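Local coordinates for mercuric reductase (Metallosphaera sedula, PDB 4YWO), which probably reduces mercuric ion to elemental mercury with NADPH, working as an FAD-dependent homodimer of the pyridine nucleotide-disulfide oxidoreductase family, at residues G389-V394 and A441-L446; I414-L419 and T433-P438; A425-L430 and L446-F451. All coordinates share one frame; numbering follows the deposited sequence. Where two conformers were deposited one is given.

Interaction 1: G389-V394 and A441-L446; sequences GFVKMV and AESLRL
Val391 and Ser443 mark the point where strand 390-394 and helix 442-446 face each other, their CA atoms 6.8 Å apart. The two axes come within 8.7 Å and their chain directions diverge by 54°, so the helix runs across the strand at a slant and meets alternate residues on one side of it, Val391 and then Met393. No hydrogen bond joins the two segments.

The two methyls of Val391 divide the work. With CG1 anti to the backbone N (chi1 -177°), CG2 is left on the side of Ser443, where it touches OG at 3.4 Å and CB at 3.7 Å. CG1 turns instead to the tip of Leu444, meeting CD2 at 4.3 Å. The CA-CB bond of Leu444 points away from the strand, yet the CD2 branch curls back to it, and the contact is one of branch ends. Two residues further along the strand, Met393 runs out extended to its sulfur and bends only at the last torsion (chi3 -79°), which sets CE 3.6 Å from the carbonyl O of Leu444.

Met413 adds to the apolar surroundings of Val391 and Ser443, while Val403 of the adjacent strand 399-407 packs on Leu444. The strand is itself held on both edges by backbone bonds, Val391 to Leu373 and Met393 to Arg371 on one side, Phe390 to Val406 and Lys392 to His404 on the other.

This is helix-on-sheet packing in the dimerisation domain. The hydroxyl of Ser443 is bonded to the carbonyl O of Ile440, three residues back, so it has a polar partner and the serine can present itself to a valine methyl in a buried, largely apolar interface that rests on van der Waals contact.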
loop_
_atom_site.group_PDB
_atom_site.type_symbol
_atom_site.label_atom_id
_atom_site.label_comp_id
_atom_site.label_asym_id
_atom_site.label_seq_id
_atom_site.Cartn_x
_atom_site.Cartn_y
_atom_site.Cartn_z
ATOM N N GLY A 389 -10.458 -6.165 -10.920
ATOM C CA GLY A 389 -10.123 -4.758 -10.806
ATOM C C GLY A 389 -9.321 -4.206 -11.916
ATOM O O GLY A 389 -9.107 -4.837 -12.951
ATOM N N PHE A 390 -8.833 -3.011 -11.697
ATOM C CA PHE A 390 -8.108 -2.258 -12.663
ATOM C C PHE A 390 -7.361 -1.098 -12.078
ATOM O O PHE A 390 -7.617 -0.683 -10.939
ATOM C CB PHE A 390 -9.053 -1.706 -13.790
ATOM C CG PHE A 390 -9.983 -0.633 -13.301
ATOM C CD1 PHE A 390 -9.586 0.706 -13.245
ATOM C CD2 PHE A 390 -11.162 -0.958 -12.642
ATOM C CE1 PHE A 390 -10.419 1.676 -12.665
ATOM C CE2 PHE A 390 -11.992 -0.007 -12.090
ATOM C CZ PHE A 390 -11.624 1.307 -12.062
ATOM N N VAL A 391 -6.463 -0.540 -12.870
ATOM C CA VAL A 391 -5.814 0.753 -12.530
ATOM C C VAL A 391 -5.955 1.646 -13.770
ATOM O O VAL A 391 -5.588 1.242 -14.892
ATOM C CB VAL A 391 -4.342 0.622 -12.076
ATOM C CG1 VAL A 391 -3.823 1.957 -11.695
ATOM C CG2 VAL A 391 -4.307 -0.274 -10.912
ATOM N N LYS A 392 -6.506 2.846 -13.572
ATOM C CA LYS A 392 -6.672 3.820 -14.681
ATOM C C LYS A 392 -5.874 5.059 -14.353
ATOM O O LYS A 392 -5.931 5.581 -13.228
ATOM C CB LYS A 392 -8.111 4.206 -14.819
ATOM C CG LYS A 392 -8.444 5.106 -15.991
ATOM C CD LYS A 392 -9.990 5.165 -16.126
ATOM C CE LYS A 392 -10.372 5.823 -17.397
ATOM N NZ LYS A 392 -11.871 5.835 -17.547
ATOM N N MET A 393 -5.131 5.539 -15.320
ATOM C CA MET A 393 -4.257 6.710 -15.176
ATOM C C MET A 393 -4.595 7.735 -16.225
ATOM O O MET A 393 -4.837 7.336 -17.389
ATOM C CB MET A 393 -2.788 6.297 -15.199
ATOM C CG MET A 393 -1.730 7.426 -14.998
ATOM S SD MET A 393 -0.066 6.819 -14.906
ATOM C CE MET A 393 -0.057 6.233 -13.222
ATOM N N VAL A 394 -4.698 8.981 -15.831
ATOM C CA VAL A 394 -5.062 10.066 -16.718
ATOM C C VAL A 394 -3.989 11.128 -16.717
ATOM O O VAL A 394 -3.508 11.518 -15.647
ATOM C CB VAL A 394 -6.367 10.716 -16.281
ATOM C CG1 VAL A 394 -6.790 11.838 -17.211
ATOM C CG2 VAL A 394 -7.517 9.737 -16.039
ATOM N N ALA A 441 1.115 -2.253 -5.713
ATOM C CA ALA A 441 1.549 -0.892 -6.050
ATOM C C ALA A 441 2.323 -0.785 -7.341
ATOM O O ALA A 441 2.329 0.275 -8.003
ATOM C CB ALA A 441 2.278 -0.297 -4.919
ATOM N N GLU A 442 3.038 -1.835 -7.712
ATOM C CA GLU A 442 3.737 -1.678 -8.987
ATOM C C GLU A 442 2.797 -1.591 -10.166
ATOM O O GLU A 442 3.251 -1.116 -11.252
ATOM C CB GLU A 442 4.725 -2.772 -9.368
ATOM C CG GLU A 442 5.226 -3.655 -8.375
ATOM C CD GLU A 442 5.765 -4.931 -8.993
ATOM O OE1 GLU A 442 6.810 -4.911 -9.686
ATOM O OE2 GLU A 442 5.211 -6.001 -8.743
ATOM N N SER A 443 1.485 -1.814 -9.958
ATOM C CA SER A 443 0.466 -1.489 -10.983
ATOM C C SER A 443 0.496 -0.016 -11.399
ATOM O O SER A 443 0.185 0.289 -12.555
ATOM C CB SER A 443 -0.931 -1.859 -10.538
ATOM O OG SER A 443 -1.302 -1.052 -9.435
ATOM N N LEU A 444 0.949 0.897 -10.560
ATOM C CA LEU A 444 1.100 2.323 -10.944
ATOM C C LEU A 444 2.163 2.479 -12.030
ATOM O O LEU A 444 1.983 3.229 -12.955
ATOM C CB LEU A 444 1.460 3.188 -9.727
ATOM C CG LEU A 444 0.319 3.213 -8.707
ATOM C CD1 LEU A 444 0.804 3.936 -7.463
ATOM C CD2 LEU A 444 -0.879 3.979 -9.229
ATOM N N ARG A 445 3.244 1.713 -11.929
ATOM C CA ARG A 445 4.279 1.796 -12.949
ATOM C C ARG A 445 3.836 1.004 -14.190
ATOM O O ARG A 445 4.089 1.436 -15.292
ATOM C CB ARG A 445 5.623 1.280 -12.358
ATOM C CG ARG A 445 6.784 1.218 -13.368
ATOM C CD ARG A 445 8.154 0.982 -12.672
ATOM N NE ARG A 445 9.182 1.015 -13.688
ATOM C CZ ARG A 445 9.412 0.043 -14.537
ATOM N NH1 ARG A 445 8.705 -1.097 -14.511
ATOM N NH2 ARG A 445 10.360 0.245 -15.434
ATOM N N LEU A 446 3.103 -0.094 -14.024
ATOM C CA LEU A 446 2.656 -0.847 -15.184
ATOM C C LEU A 446 1.697 -0.109 -15.992
ATOM O O LEU A 446 1.752 -0.145 -17.299
ATOM C CB LEU A 446 2.055 -2.175 -14.735
ATOM C CG LEU A 446 3.003 -3.179 -14.057
ATOM C CD1 LEU A 446 2.236 -4.308 -13.420
ATOM C CD2 LEU A 446 4.047 -3.639 -15.102
#

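Interaction 2: I414-L419 and T433-P438; sequences IGEAAL and TVHMFP. With FAD (flavin-adenine dinucleotide), chain B.
One strong polar contact carries the meeting of Glu416 and His435: NE2 of His435 donates to OE2 of Glu416 over 2.6 Å, with an N-H...O angle of 152°. The carboxylate receives it on the syn lone pair of OE2; the two planes are 27° apart, nearly coplanar, and OE2 sits at the ring edge, close to its plane. Glu416 and His435 reach toward each other from opposite directions, together bridging the 11.1 Å between their CA atoms; Glu416 does so with an extended chain, CG anti to the backbone N (chi1 -180°).

A second hydrogen bond fixes the other ring nitrogen. ND1 of His435 donates to the carbonyl O of Thr433 at 2.9 Å, in the ring plane but from above the plane of that carbonyl.

Leu430 packs on both Glu416 and His435, and Leu444 and Gly415 of the second subunit pack on Glu416.

The ligand contacts belong to the far end of 433-438. N3 of the flavin held by the second subunit donates to Phe437 O at 2.8 Å, while Met436 CE approaches N3 at 3.5 Å; a cis peptide precedes Pro438.

With both nitrogens donating, the imidazole is consistent with a protonated ring paired to a buried carboxylate, a His-carboxylate bond that ties the flavin-contacting loop to helix 414-422.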
loop_
_atom_site.group_PDB
_atom_site.type_symbol
_atom_site.label_atom_id
_atom_site.label_comp_id
_atom_site.label_asym_id
_atom_site.label_seq_id
_atom_site.Cartn_x
_atom_site.Cartn_y
_atom_site.Cartn_z
ATOM N N ILE A 414 -2.649 4.598 -3.044
ATOM C CA ILE A 414 -3.252 5.815 -3.593
ATOM C C ILE A 414 -2.490 7.010 -3.088
ATOM O O ILE A 414 -2.461 8.046 -3.763
ATOM C CB ILE A 414 -4.766 5.887 -3.335
ATOM C CG1 ILE A 414 -5.495 6.738 -4.408
ATOM C CG2 ILE A 414 -5.099 6.358 -1.916
ATOM C CD1 ILE A 414 -5.467 6.151 -5.772
ATOM N N GLY A 415 -1.732 6.899 -1.964
ATOM C CA GLY A 415 -0.941 8.011 -1.555
ATOM C C GLY A 415 0.286 8.209 -2.469
ATOM O O GLY A 415 0.699 9.371 -2.656
ATOM N N GLU A 416 0.830 7.137 -3.015
ATOM C CA GLU A 416 1.847 7.315 -4.061
ATOM C C GLU A 416 1.310 8.093 -5.225
ATOM O O GLU A 416 2.004 9.019 -5.749
ATOM C CB GLU A 416 2.429 5.988 -4.489
ATOM C CG GLU A 416 3.481 6.064 -5.548
ATOM C CD GLU A 416 4.100 4.766 -6.055
ATOM O OE1 GLU A 416 3.971 3.684 -5.402
ATOM O OE2 GLU A 416 4.645 4.788 -7.219
ATOM N N ALA A 417 0.093 7.785 -5.643
ATOM C CA ALA A 417 -0.529 8.531 -6.739
ATOM C C ALA A 417 -0.786 9.986 -6.387
ATOM O O ALA A 417 -0.504 10.845 -7.231
ATOM C CB ALA A 417 -1.835 7.845 -7.188
ATOM N N ALA A 418 -1.265 10.236 -5.156
ATOM C CA ALA A 418 -1.413 11.620 -4.727
ATOM C C ALA A 418 -0.125 12.419 -4.759
ATOM O O ALA A 418 -0.084 13.549 -5.236
ATOM C CB ALA A 418 -2.023 11.649 -3.366
ATOM N N LEU A 419 0.963 11.805 -4.319
ATOM C CA LEU A 419 2.239 12.489 -4.284
ATOM C C LEU A 419 2.699 12.735 -5.696
ATOM O O LEU A 419 3.204 13.853 -6.023
ATOM C CB LEU A 419 3.228 11.641 -3.493
ATOM C CG LEU A 419 4.562 12.284 -3.169
ATOM C CD1 LEU A 419 4.378 13.438 -2.217
ATOM C CD2 LEU A 419 5.560 11.271 -2.585
ATOM N N THR A 433 11.215 5.016 -11.656
ATOM C CA THR A 433 11.186 4.677 -10.214
ATOM C C THR A 433 11.021 3.179 -10.081
ATOM O O THR A 433 9.970 2.645 -10.488
ATOM C CB THR A 433 10.012 5.320 -9.538
ATOM O OG1 THR A 433 10.132 6.754 -9.694
ATOM C CG2 THR A 433 10.039 5.055 -8.030
ATOM N N VAL A 434 12.093 2.535 -9.593
ATOM C CA VAL A 434 12.068 1.084 -9.349
ATOM C C VAL A 434 11.065 0.816 -8.198
ATOM O O VAL A 434 11.181 1.395 -7.107
ATOM C CB VAL A 434 13.471 0.553 -9.050
ATOM C CG1 VAL A 434 13.468 -0.944 -8.805
ATOM C CG2 VAL A 434 14.415 0.922 -10.253
ATOM N N HIS A 435 10.036 0.017 -8.501
ATOM C CA HIS A 435 9.069 -0.433 -7.477
ATOM C C HIS A 435 9.549 -1.763 -6.855
ATOM O O HIS A 435 10.699 -2.183 -7.084
ATOM C CB HIS A 435 7.670 -0.499 -8.111
ATOM C CG HIS A 435 7.049 0.854 -8.246
ATOM N ND1 HIS A 435 7.638 1.848 -9.011
ATOM C CD2 HIS A 435 5.973 1.412 -7.644
ATOM C CE1 HIS A 435 6.913 2.949 -8.898
ATOM N NE2 HIS A 435 5.883 2.707 -8.096
ATOM N N MET A 436 8.767 -2.339 -5.968
ATOM C CA MET A 436 9.067 -3.644 -5.401
ATOM C C MET A 436 8.226 -4.683 -6.100
ATOM O O MET A 436 6.976 -4.540 -6.219
ATOM C CB MET A 436 8.803 -3.688 -3.900
ATOM C CG MET A 436 9.173 -4.984 -3.309
ATOM S SD MET A 436 11.025 -5.174 -3.248
ATOM C CE MET A 436 11.209 -6.816 -3.084
ATOM N N PHE A 437 8.881 -5.741 -6.565
ATOM C CA PHE A 437 8.138 -6.898 -7.117
ATOM C C PHE A 437 8.038 -7.996 -6.087
ATOM O O PHE A 437 9.086 -8.246 -5.388
ATOM C CB PHE A 437 8.907 -7.464 -8.346
ATOM C CG PHE A 437 8.148 -8.542 -9.035
ATOM C CD1 PHE A 437 7.138 -8.269 -9.943
ATOM C CD2 PHE A 437 8.481 -9.772 -8.797
ATOM C CE1 PHE A 437 6.470 -9.328 -10.563
ATOM C CE2 PHE A 437 7.848 -10.857 -9.424
ATOM C CZ PHE A 437 6.848 -10.625 -10.311
ATOM N N PRO A 438 6.892 -8.687 -5.888
ATOM C CA PRO A 438 5.590 -8.430 -6.548
ATOM C C PRO A 438 4.734 -7.709 -5.500
ATOM O O PRO A 438 4.493 -8.248 -4.367
ATOM C CB PRO A 438 5.087 -9.828 -6.834
ATOM C CG PRO A 438 5.708 -10.677 -5.747
ATOM C CD PRO A 438 6.914 -9.967 -5.197
HETATM P PA FAD B . 18.580 -14.895 -13.387
HETATM O O1A FAD B . 17.091 -14.733 -13.583
HETATM O O2A FAD B . 19.113 -16.076 -12.612
HETATM O O5B FAD B . 19.282 -14.883 -14.835
HETATM C C5B FAD B . 20.211 -15.903 -15.197
HETATM C C4B FAD B . 19.615 -16.760 -16.307
HETATM O O4B FAD B . 20.529 -16.830 -17.405
HETATM C C3B FAD B . 19.352 -18.179 -15.828
HETATM O O3B FAD B . 17.961 -18.488 -15.949
HETATM C C2B FAD B . 20.167 -19.088 -16.725
HETATM O O2B FAD B . 19.302 -19.986 -17.427
HETATM C C1B FAD B . 20.887 -18.181 -17.711
HETATM N N9A FAD B . 22.355 -18.354 -17.570
HETATM C C8A FAD B . 23.050 -18.276 -16.421
HETATM N N7A FAD B . 24.375 -18.483 -16.634
HETATM C C5A FAD B . 24.542 -18.701 -17.951
HETATM C C6A FAD B . 25.686 -18.985 -18.849
HETATM N N6A FAD B . 26.949 -19.080 -18.368
HETATM N N1A FAD B . 25.427 -19.147 -20.166
HETATM C C2A FAD B . 24.177 -19.054 -20.658
HETATM N N3A FAD B . 23.094 -18.799 -19.901
HETATM C C4A FAD B . 23.208 -18.615 -18.564
HETATM N N1 FAD B . 13.418 -10.447 -5.684
HETATM C C2 FAD B . 12.419 -9.549 -5.492
HETATM O O2 FAD B . 12.540 -8.405 -5.980
HETATM N N3 FAD B . 11.304 -9.840 -4.797
HETATM C C4 FAD B . 11.100 -11.041 -4.244
HETATM O O4 FAD B . 10.052 -11.280 -3.604
HETATM C C4X FAD B . 12.144 -12.081 -4.408
HETATM N N5 FAD B . 12.013 -13.319 -3.880
HETATM C C5X FAD B . 12.984 -14.247 -4.047
HETATM C C6 FAD B . 12.828 -15.513 -3.495
HETATM C C7 FAD B . 13.821 -16.473 -3.661
HETATM C C7M FAD B . 13.649 -17.844 -3.062
HETATM C C8 FAD B . 15.051 -16.147 -4.429
HETATM C C8M FAD B . 16.125 -17.188 -4.608
HETATM C C9 FAD B . 15.212 -14.882 -4.983
HETATM C C9A FAD B . 14.220 -13.923 -4.817
HETATM N N10 FAD B . 14.374 -12.639 -5.374
HETATM C C10 FAD B . 13.345 -11.698 -5.182
HETATM C "C1'" FAD B . 15.576 -12.290 -6.136
HETATM C "C2'" FAD B . 15.259 -12.319 -7.626
HETATM O "O2'" FAD B . 14.646 -13.569 -7.960
HETATM C "C3'" FAD B . 16.524 -12.135 -8.457
HETATM O "O3'" FAD B . 17.221 -10.966 -8.012
HETATM C "C4'" FAD B . 16.189 -11.994 -9.936
HETATM O "O4'" FAD B . 15.666 -13.233 -10.428
HETATM C "C5'" FAD B . 17.424 -11.609 -10.742
HETATM O "O5'" FAD B . 17.253 -12.014 -12.099
HETATM P P FAD B . 18.519 -12.116 -13.087
HETATM O O1P FAD B . 18.005 -12.185 -14.506
HETATM O O2P FAD B . 19.511 -11.047 -12.696
HETATM O O3P FAD B . 19.147 -13.549 -12.709
#

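Interaction 3: A425-L430 and L446-F451; sequences ATVHDL and LVALAF
Val427 and Ala448 lie at the closest approach of the two backbones, CA to CA 5.1 Å, a separation that the small side chain of the alanine permits. The tight part of the contact takes in this pair and the face of Phe451. The CB of Val427 rests 4.1 Å from the CB of Ala448 and 3.9 Å from its carbonyl O, and on the next turn of the helix Leu430 brings its own CB to 4.0 Å from the same alanine methyl. Ala448 is therefore flanked by two residues of 427-430, and the helices meet close to their backbones rather than through long side chains.

Beyond the alanine, Val427 reaches Phe451. Its CG1, anti to the carbonyl carbon (chi1 -51°), makes a CH-pi contact over one face of the ring, offset toward the rim on the CD1 side; the distance from CG1 to CD1 is 3.7 Å and from CG1 to the ring centroid 4.0 Å, 22° off the normal. The two side chains cross at about a right angle.

On the far side of the short helix nothing of 446-451 is met: His428 points away and is exposed, while Thr426 and Asp429 spend their polar groups on the helix start. Thr426 OG1 accepts from Asp429 N at 3.2 Å, and Asp429 OD2 accepts from Thr426 N at 2.9 Å, the reciprocal pair of a capping box. These bonds fix the first turn that carries Val427.

Around the contact, Thr395 near the end of strand 390-396 touches both Val427 and Phe451, and Val447 packs down on strands 390-396 and 368-374. Leu430 leans on Glu416 of helix 414-422, and Phe423 of the second subunit packs against Ala425 and Asp429, so 425-430 meets the neighbouring subunit while 446-451 faces the sheet.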
loop_
_atom_site.group_PDB
_atom_site.type_symbol
_atom_site.label_atom_id
_atom_site.label_comp_id
_atom_site.label_asym_id
_atom_site.label_seq_id
_atom_site.Cartn_x
_atom_site.Cartn_y
_atom_site.Cartn_z
ATOM N N ALA A 425 4.319 14.633 -11.703
ATOM C CA ALA A 425 5.097 13.592 -12.246
ATOM C C ALA A 425 4.588 13.211 -13.663
ATOM O O ALA A 425 3.379 13.261 -13.910
ATOM C CB ALA A 425 5.112 12.321 -11.420
ATOM N N THR A 426 5.522 12.842 -14.516
ATOM C CA THR A 426 5.132 12.360 -15.815
ATOM C C THR A 426 5.093 10.842 -15.721
ATOM O O THR A 426 5.683 10.148 -14.823
ATOM C CB THR A 426 6.148 12.821 -16.873
ATOM O OG1 THR A 426 7.402 12.191 -16.595
ATOM C CG2 THR A 426 6.314 14.307 -16.833
ATOM N N VAL A 427 4.592 10.193 -16.786
ATOM C CA VAL A 427 4.747 8.763 -16.875
ATOM C C VAL A 427 6.217 8.300 -16.868
ATOM O O VAL A 427 6.552 7.321 -16.247
ATOM C CB VAL A 427 3.916 8.062 -18.006
ATOM C CG1 VAL A 427 2.441 8.458 -17.958
ATOM C CG2 VAL A 427 4.558 8.324 -19.307
ATOM N N HIS A 428 7.138 9.058 -17.485
ATOM C CA HIS A 428 8.559 8.615 -17.414
ATOM C C HIS A 428 9.078 8.661 -16.067
ATOM O O HIS A 428 9.892 7.854 -15.736
ATOM C CB HIS A 428 9.405 9.536 -18.314
ATOM C CG HIS A 428 9.108 9.323 -19.768
ATOM N ND1 HIS A 428 8.237 10.129 -20.479
ATOM C CD2 HIS A 428 9.484 8.336 -20.618
ATOM C CE1 HIS A 428 8.130 9.677 -21.718
ATOM N NE2 HIS A 428 8.888 8.600 -21.829
ATOM N N ASP A 429 8.607 9.578 -15.245
ATOM C CA ASP A 429 9.028 9.659 -13.822
ATOM C C ASP A 429 8.641 8.374 -13.095
ATOM O O ASP A 429 9.425 7.825 -12.332
ATOM C CB ASP A 429 8.425 10.827 -13.040
ATOM C CG ASP A 429 8.924 12.231 -13.515
ATOM O OD1 ASP A 429 10.142 12.282 -13.856
ATOM O OD2 ASP A 429 8.143 13.217 -13.391
ATOM N N LEU A 430 7.479 7.887 -13.357
ATOM C CA LEU A 430 7.089 6.615 -12.753
ATOM C C LEU A 430 7.863 5.451 -13.312
ATOM O O LEU A 430 8.267 4.537 -12.597
ATOM C CB LEU A 430 5.601 6.396 -12.893
ATOM C CG LEU A 430 4.688 6.898 -11.823
ATOM C CD1 LEU A 430 4.986 6.223 -10.483
ATOM C CD2 LEU A 430 4.851 8.390 -11.632
ATOM N N LEU A 446 3.103 -0.094 -14.024
ATOM C CA LEU A 446 2.656 -0.847 -15.184
ATOM C C LEU A 446 1.697 -0.109 -15.992
ATOM O O LEU A 446 1.752 -0.145 -17.299
ATOM C CB LEU A 446 2.055 -2.175 -14.735
ATOM C CG LEU A 446 3.003 -3.179 -14.057
ATOM C CD1 LEU A 446 2.236 -4.308 -13.420
ATOM C CD2 LEU A 446 4.047 -3.639 -15.102
ATOM N N VAL A 447 0.776 0.624 -15.375
ATOM C CA VAL A 447 -0.095 1.437 -16.203
ATOM C C VAL A 447 0.627 2.584 -16.867
ATOM O O VAL A 447 0.265 3.015 -17.978
ATOM C CB VAL A 447 -1.378 1.898 -15.425
ATOM C CG1 VAL A 447 -1.097 2.951 -14.397
ATOM C CG2 VAL A 447 -2.511 2.340 -16.352
ATOM N N ALA A 448 1.626 3.162 -16.216
ATOM C CA ALA A 448 2.500 4.192 -16.857
ATOM C C ALA A 448 3.162 3.604 -18.140
ATOM O O ALA A 448 3.233 4.359 -19.192
ATOM C CB ALA A 448 3.577 4.649 -15.851
ATOM N N LEU A 449 3.631 2.393 -18.079
ATOM C CA LEU A 449 4.276 1.708 -19.221
ATOM C C LEU A 449 3.281 1.559 -20.406
ATOM O O LEU A 449 3.664 1.527 -21.592
ATOM C CB LEU A 449 4.797 0.374 -18.834
ATOM C CG LEU A 449 6.097 0.387 -18.035
ATOM C CD1 LEU A 449 6.313 -0.963 -17.444
ATOM C CD2 LEU A 449 7.287 0.740 -18.916
ATOM N N ALA A 450 1.991 1.514 -20.073
ATOM C CA ALA A 450 0.926 1.359 -21.090
ATOM C C ALA A 450 0.790 2.548 -21.979
ATOM O O ALA A 450 0.106 2.418 -23.042
ATOM C CB ALA A 450 -0.417 1.014 -20.463
ATOM N N PHE A 451 1.389 3.700 -21.669
ATOM C CA PHE A 451 1.223 4.925 -22.385
ATOM C C PHE A 451 1.946 4.814 -23.710
ATOM O O PHE A 451 1.437 5.246 -24.724
ATOM C CB PHE A 451 1.589 6.189 -21.633
ATOM C CG PHE A 451 0.441 6.640 -20.728
ATOM C CD1 PHE A 451 0.209 5.940 -19.555
ATOM C CD2 PHE A 451 -0.539 7.557 -21.114
ATOM C CE1 PHE A 451 -0.830 6.292 -18.790
ATOM C CE2 PHE A 451 -1.554 7.960 -20.335
ATOM C CZ PHE A 451 -1.776 7.248 -19.101
#

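In the fold
Helix 442-449 unites the set: interaction 1 sets its first turn on the sheet, and interaction 3 packs its second turn and what follows on helix 427-431, their segments overlapping at Leu446 and their centres about 9 Å apart. Met393 CE bridges the two, lying 3.6 Å from Val447 CG1. Interaction 2 sits about 9 Å from interaction 1 and 11 Å from interaction 3, centre to centre; Leu444 CD1 reaches Glu416 CD at 3.7 Å, and Leu430 CD1 reaches Glu416 OE2 at 3.6 Å. Of the three, interaction 2 contains the loop that meets the second subunit's flavin, whereas the side chain of Ser443 in interaction 1 stands about 10 Å from that of Phe437.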